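Local coordinates for RagB/SusD domain protein (Flavobacterium johnsoniae, PDB 5J5U), which probably binds chitin or its fragments at the cell surface as the SusD-like lipoprotein of a chitin utilization locus, at residues F62-E67 with R447-N452; A348-V353 with T398-I403. All blocks are in the same frame, centred on the assembly; numbering follows the deposited sequence.

Contact 1 of 2, residues F62-E67 with R447-N452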
# COMPACT_ATOMS: atom_id res chain seq x y z
N PHE A 62 18.06 -7.24 0.08
CA PHE A 62 17.77 -7.63 1.47
C PHE A 62 18.96 -7.44 2.44
O PHE A 62 19.67 -8.38 2.78
CB PHE A 62 17.27 -9.09 1.54
CG PHE A 62 16.23 -9.42 0.49
CD1 PHE A 62 15.32 -8.45 0.06
CD2 PHE A 62 16.17 -10.69 -0.08
CE1 PHE A 62 14.37 -8.73 -0.90
CE2 PHE A 62 15.24 -11.00 -1.03
CZ PHE A 62 14.33 -10.02 -1.46
N LYS A 63 19.17 -6.21 2.87
CA LYS A 63 20.14 -5.90 3.89
C LYS A 63 19.46 -5.10 5.01
O LYS A 63 18.65 -4.22 4.75
CB LYS A 63 21.33 -5.13 3.31
CG LYS A 63 22.15 -5.90 2.33
CD LYS A 63 23.45 -5.18 2.00
CE LYS A 63 24.21 -5.92 0.91
NZ LYS A 63 25.47 -5.20 0.62
N LYS A 64 19.79 -5.42 6.26
CA LYS A 64 19.14 -4.80 7.42
C LYS A 64 19.77 -3.48 7.80
O LYS A 64 20.99 -3.37 7.90
CB LYS A 64 19.19 -5.72 8.64
CG LYS A 64 18.61 -7.06 8.42
CD LYS A 64 18.04 -7.59 9.72
CE LYS A 64 19.11 -8.09 10.66
NZ LYS A 64 18.53 -8.98 11.72
N VAL A 65 18.91 -2.50 8.04
CA VAL A 65 19.28 -1.24 8.70
C VAL A 65 18.15 -1.00 9.70
O VAL A 65 16.97 -0.87 9.29
CB VAL A 65 19.38 -0.03 7.72
CG1 VAL A 65 19.89 1.21 8.45
CG2 VAL A 65 20.30 -0.35 6.54
N ASP A 66 18.49 -1.01 10.98
CA ASP A 66 17.51 -0.90 12.07
C ASP A 66 16.58 0.28 11.88
O ASP A 66 15.38 0.16 12.04
CB ASP A 66 18.20 -0.78 13.44
CG ASP A 66 18.95 -2.02 13.83
OD1 ASP A 66 18.66 -3.10 13.26
OD2 ASP A 66 19.83 -1.94 14.72
N GLU A 67 17.16 1.42 11.57
CA GLU A 67 16.40 2.64 11.38
C GLU A 67 15.37 2.47 10.26
O GLU A 67 14.23 2.97 10.36
CB GLU A 67 17.34 3.80 11.06
CG GLU A 67 16.63 5.09 10.81
CD GLU A 67 17.51 6.13 10.16
OE1 GLU A 67 17.79 5.96 8.97
OE2 GLU A 67 17.87 7.14 10.83
N ARG A 447 8.40 -9.82 7.31
CA ARG A 447 7.94 -8.75 8.22
C ARG A 447 9.14 -7.86 8.52
O ARG A 447 10.26 -8.22 8.21
CB ARG A 447 7.36 -9.31 9.52
CG ARG A 447 8.43 -10.00 10.42
CD ARG A 447 7.85 -10.62 11.71
NE ARG A 447 7.56 -9.63 12.75
CZ ARG A 447 8.43 -9.18 13.66
NH1 ARG A 447 9.68 -9.61 13.65
NH2 ARG A 447 8.06 -8.28 14.58
N LEU A 448 8.91 -6.69 9.11
CA LEU A 448 10.01 -5.93 9.69
C LEU A 448 9.94 -6.12 11.22
O LEU A 448 8.95 -6.65 11.75
CB LEU A 448 9.93 -4.45 9.29
CG LEU A 448 10.02 -4.15 7.78
CD1 LEU A 448 9.91 -2.65 7.52
CD2 LEU A 448 11.31 -4.71 7.16
N TYR A 449 11.00 -5.73 11.92
CA TYR A 449 11.15 -6.17 13.31
C TYR A 449 10.97 -5.03 14.32
O TYR A 449 11.28 -3.87 14.03
CB TYR A 449 12.51 -6.88 13.47
CG TYR A 449 13.70 -6.12 12.90
CD1 TYR A 449 14.14 -6.34 11.59
CD2 TYR A 449 14.39 -5.18 13.66
CE1 TYR A 449 15.22 -5.65 11.07
CE2 TYR A 449 15.48 -4.50 13.15
CZ TYR A 449 15.89 -4.74 11.84
OH TYR A 449 16.96 -4.05 11.32
N TYR A 450 10.48 -5.37 15.51
CA TYR A 450 10.30 -4.38 16.58
C TYR A 450 11.65 -3.80 16.98
O TYR A 450 12.65 -4.52 16.97
CB TYR A 450 9.67 -5.00 17.83
CG TYR A 450 8.48 -5.93 17.67
CD1 TYR A 450 7.38 -5.61 16.91
CD2 TYR A 450 8.48 -7.15 18.35
CE1 TYR A 450 6.29 -6.49 16.82
CE2 TYR A 450 7.41 -8.03 18.27
CZ TYR A 450 6.33 -7.71 17.51
OH TYR A 450 5.29 -8.61 17.45
N PRO A 451 11.69 -2.49 17.32
CA PRO A 451 12.97 -1.92 17.78
C PRO A 451 13.38 -2.47 19.14
O PRO A 451 12.53 -2.75 19.99
CB PRO A 451 12.69 -0.40 17.84
CG PRO A 451 11.21 -0.31 18.02
CD PRO A 451 10.62 -1.48 17.28
N ASN A 452 14.69 -2.62 19.30
CA ASN A 452 15.30 -3.09 20.52
C ASN A 452 14.97 -2.22 21.76
O ASN A 452 15.01 -2.69 22.90
CB ASN A 452 16.82 -3.19 20.32
CG ASN A 452 17.50 -3.92 21.45
OD1 ASN A 452 17.06 -5.00 21.83
ND2 ASN A 452 18.54 -3.32 22.02

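Contact 2 of 2, residues A348-V353 with T398-I403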
# COMPACT_ATOMS: atom_id res chain seq x y z
N ALA A 348 -15.45 -12.69 -5.68
CA ALA A 348 -16.39 -13.29 -6.63
C ALA A 348 -15.91 -14.66 -7.06
O ALA A 348 -16.67 -15.62 -7.04
CB ALA A 348 -16.56 -12.40 -7.85
N TYR A 349 -14.63 -14.74 -7.45
CA TYR A 349 -14.04 -16.00 -7.88
C TYR A 349 -14.08 -17.07 -6.80
O TYR A 349 -13.99 -18.26 -7.09
CB TYR A 349 -12.59 -15.78 -8.31
CG TYR A 349 -11.84 -17.07 -8.56
CD1 TYR A 349 -12.00 -17.77 -9.74
CD2 TYR A 349 -10.98 -17.58 -7.60
CE1 TYR A 349 -11.32 -18.95 -9.96
CE2 TYR A 349 -10.30 -18.76 -7.82
CZ TYR A 349 -10.47 -19.43 -9.00
OH TYR A 349 -9.80 -20.61 -9.23
N ARG A 350 -14.18 -16.63 -5.55
CA ARG A 350 -14.29 -17.55 -4.42
C ARG A 350 -15.75 -17.85 -4.07
O ARG A 350 -16.03 -18.64 -3.18
CB ARG A 350 -13.58 -16.97 -3.20
CG ARG A 350 -12.07 -16.89 -3.34
CD ARG A 350 -11.48 -16.02 -2.24
NE ARG A 350 -10.04 -15.90 -2.35
CZ ARG A 350 -9.18 -16.66 -1.68
NH1 ARG A 350 -9.64 -17.60 -0.87
NH2 ARG A 350 -7.88 -16.47 -1.83
N GLY A 351 -16.67 -17.20 -4.76
CA GLY A 351 -18.08 -17.40 -4.48
C GLY A 351 -18.52 -16.71 -3.21
O GLY A 351 -19.54 -17.07 -2.62
N TRP A 352 -17.73 -15.74 -2.76
CA TRP A 352 -18.04 -15.03 -1.52
C TRP A 352 -19.06 -13.91 -1.71
O TRP A 352 -19.87 -13.65 -0.83
CB TRP A 352 -16.75 -14.48 -0.92
CG TRP A 352 -15.82 -15.54 -0.39
CD1 TRP A 352 -16.03 -16.89 -0.37
CD2 TRP A 352 -14.55 -15.32 0.25
NE1 TRP A 352 -14.96 -17.53 0.21
CE2 TRP A 352 -14.04 -16.60 0.61
CE3 TRP A 352 -13.79 -14.18 0.56
CZ2 TRP A 352 -12.81 -16.76 1.25
CZ3 TRP A 352 -12.57 -14.35 1.19
CH2 TRP A 352 -12.09 -15.63 1.53
N VAL A 353 -19.03 -13.25 -2.87
CA VAL A 353 -20.00 -12.19 -3.17
C VAL A 353 -20.67 -12.49 -4.50
O VAL A 353 -20.18 -13.32 -5.28
CB VAL A 353 -19.36 -10.78 -3.23
CG1 VAL A 353 -18.70 -10.43 -1.90
CG2 VAL A 353 -18.36 -10.67 -4.39
N THR A 398 -6.23 -18.82 -14.18
CA THR A 398 -5.21 -17.86 -13.81
C THR A 398 -5.80 -16.63 -13.11
O THR A 398 -5.17 -15.57 -13.10
CB THR A 398 -4.44 -17.39 -15.07
OG1 THR A 398 -5.27 -16.54 -15.87
CG2 THR A 398 -4.02 -18.59 -15.89
N GLU A 399 -6.99 -16.77 -12.55
CA GLU A 399 -7.69 -15.62 -11.95
C GLU A 399 -6.85 -14.97 -10.85
O GLU A 399 -6.64 -13.78 -10.86
CB GLU A 399 -9.05 -16.03 -11.39
CG GLU A 399 -10.07 -16.46 -12.43
CD GLU A 399 -10.01 -17.94 -12.75
OE1 GLU A 399 -8.89 -18.50 -12.79
OE2 GLU A 399 -11.08 -18.56 -12.95
N LYS A 400 -6.40 -15.78 -9.90
CA LYS A 400 -5.62 -15.28 -8.78
C LYS A 400 -4.30 -14.63 -9.23
O LYS A 400 -3.90 -13.60 -8.68
CB LYS A 400 -5.36 -16.43 -7.79
CG LYS A 400 -6.64 -16.85 -7.04
CD LYS A 400 -6.37 -17.92 -6.01
CE LYS A 400 -7.58 -18.16 -5.11
NZ LYS A 400 -7.30 -19.25 -4.14
N GLU A 401 -3.65 -15.22 -10.22
CA GLU A 401 -2.42 -14.65 -10.76
C GLU A 401 -2.66 -13.29 -11.38
O GLU A 401 -1.93 -12.31 -11.10
CB GLU A 401 -1.81 -15.59 -11.80
CG GLU A 401 -0.56 -15.04 -12.45
CD GLU A 401 0.07 -16.01 -13.42
OE1 GLU A 401 -0.47 -17.12 -13.58
OE2 GLU A 401 1.10 -15.65 -14.04
N GLN A 402 -3.72 -13.22 -12.18
CA GLN A 402 -4.09 -12.00 -12.90
C GLN A 402 -4.52 -10.89 -11.95
O GLN A 402 -4.15 -9.72 -12.13
CB GLN A 402 -5.21 -12.30 -13.90
CG GLN A 402 -4.73 -13.07 -15.11
CD GLN A 402 -5.86 -13.51 -16.04
OE1 GLN A 402 -6.38 -14.62 -15.93
NE2 GLN A 402 -6.22 -12.63 -16.97
N ILE A 403 -5.30 -11.27 -10.92
CA ILE A 403 -5.83 -10.33 -9.93
C ILE A 403 -4.72 -9.78 -9.03
O ILE A 403 -4.66 -8.57 -8.76
CB ILE A 403 -6.93 -11.01 -9.05
CG1 ILE A 403 -8.17 -11.30 -9.88
CG2 ILE A 403 -7.32 -10.11 -7.86
CD1 ILE A 403 -9.23 -12.04 -9.14

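Contact 1 of 2, residues F62-E67 with R447-N452
Tyr449 holds its CG between the backbone N and the carbonyl carbon (chi1 49°), which sends the ring out of its loop and across to residues 64-66. Asp66 turns its CG away from its own carbonyl carbon, bringing the carboxylate back to the rim of that ring. There the phenol Tyr449 OH donates a hydrogen bond to Asp66 OD1 at 2.7 Å, received on the anti lone pair, the one facing away from the other oxygen. OD1 lies near the ring plane, at its edge, while the carboxylate stands almost perpendicular to the ring, the two planes being 87° apart. The hydroxyl is also pressed against the backbone, with Tyr449 OH 3.3 Å from Asp66 CA. On the other flank Lys64 crosses the ring at a slant, its methylene Lys64 CD 3.7 Å from Tyr449 CE1. A bend at chi3 (-77°) carries the ammonium above the ring face, but at 5.2 Å from Lys64 NZ to the Tyr449 ring centroid any cation-pi attraction is weak at most. The ring is buried, whereas Lys64 and Asp66 remain exposed. A phenylalanine in place of Tyr449 would probably keep the packing against Lys64 but leave Asp66 OD1 without its phenolic donor. Val65 is the N-cap of helix 66-90 and Asp66 opens its first turn, where the helix end would tend to stabilise the carboxylate's negative charge. Tyr41 of helix 31-45 binds the backbone on each side of Lys64 through its hydroxyl, meeting Lys63 O and Val65 N. The loop leading to helix 452-457 is joined to the start of helix 66-90 through Tyr449, which with Pro451 rests on that helix, while Leu448 packs against helices 31-45 and 98-119.

Contact 2 of 2, residues A348-V353 with T398-I403
One face of the Tyr349 ring is met by Glu399, whose CB sits 3.8 Å above the ring plane, displaced toward the rim, in a CH-pi contact; Lys400 CE lies at the edge, near that plane, 3.9 Å from Tyr349 CE2. The Arg350 guanidinium has Lys400 NZ over one face, and the CD of the same arginine lies over one face of the Trp352 indole, toward the rim. Tyr349 is turned with CG opposite its backbone N (chi1 170°), and this swings the ring off the end of its helix toward residues 399 and 400. Glu399 does not simply run past it: a bend at chi2 (89°) folds the chain over the CD1-CE1 side, bringing Glu399 OE2 to 3.0 Å from Tyr349 CE1, a tight approach of an acid oxygen to a ring carbon. Ring and carboxylate planes are inclined by 56°, neither stacked nor perpendicular. Lys400 reaches across at about a right angle with its chain extended beyond CG, passing the opposite ring edge to end at the arginine. Like charges come close there, Arg350 NH2 being 3.7 Å from Lys400 NZ, but the arginine has acidic partners in Glu346 and Glu198, whose salt bridges to NH2 probably offset the local positive charge. Ile403, one turn on from Glu399, points to helix 337-349, its side chain touching Ala345 and Glu346. The helix carrying Tyr349 ends in a Schellman motif, Gly351 having positive phi; one of the motif's two bonds back into the last turn runs from Gly351 N to Ala348 O at 2.8 Å. Packing of the C-terminal end of helix 337-349 against the first turn of helix 399-410 is consistent with the TPR-related helical architecture of SusD-like proteins.

In the fold
Contact 1 is partly buried and contact 2 lies on the surface; their centres are 34 Å apart, their nearest atoms about 19 Å, and they do not touch. They share no helix. In contact 1 a loop near the end of the chain meets the start of a helix from its early part, closing a long span within which contact 2 is nested; contact 2 joins the end of one helix to the start of another only 45 residues on. A single hydrogen bond from a buried ring to an exposed acid dominates the first. The second buries more area yet relies on carbon packing about an exposed ring, with its arginine's charge probably offset by acids outside its segments.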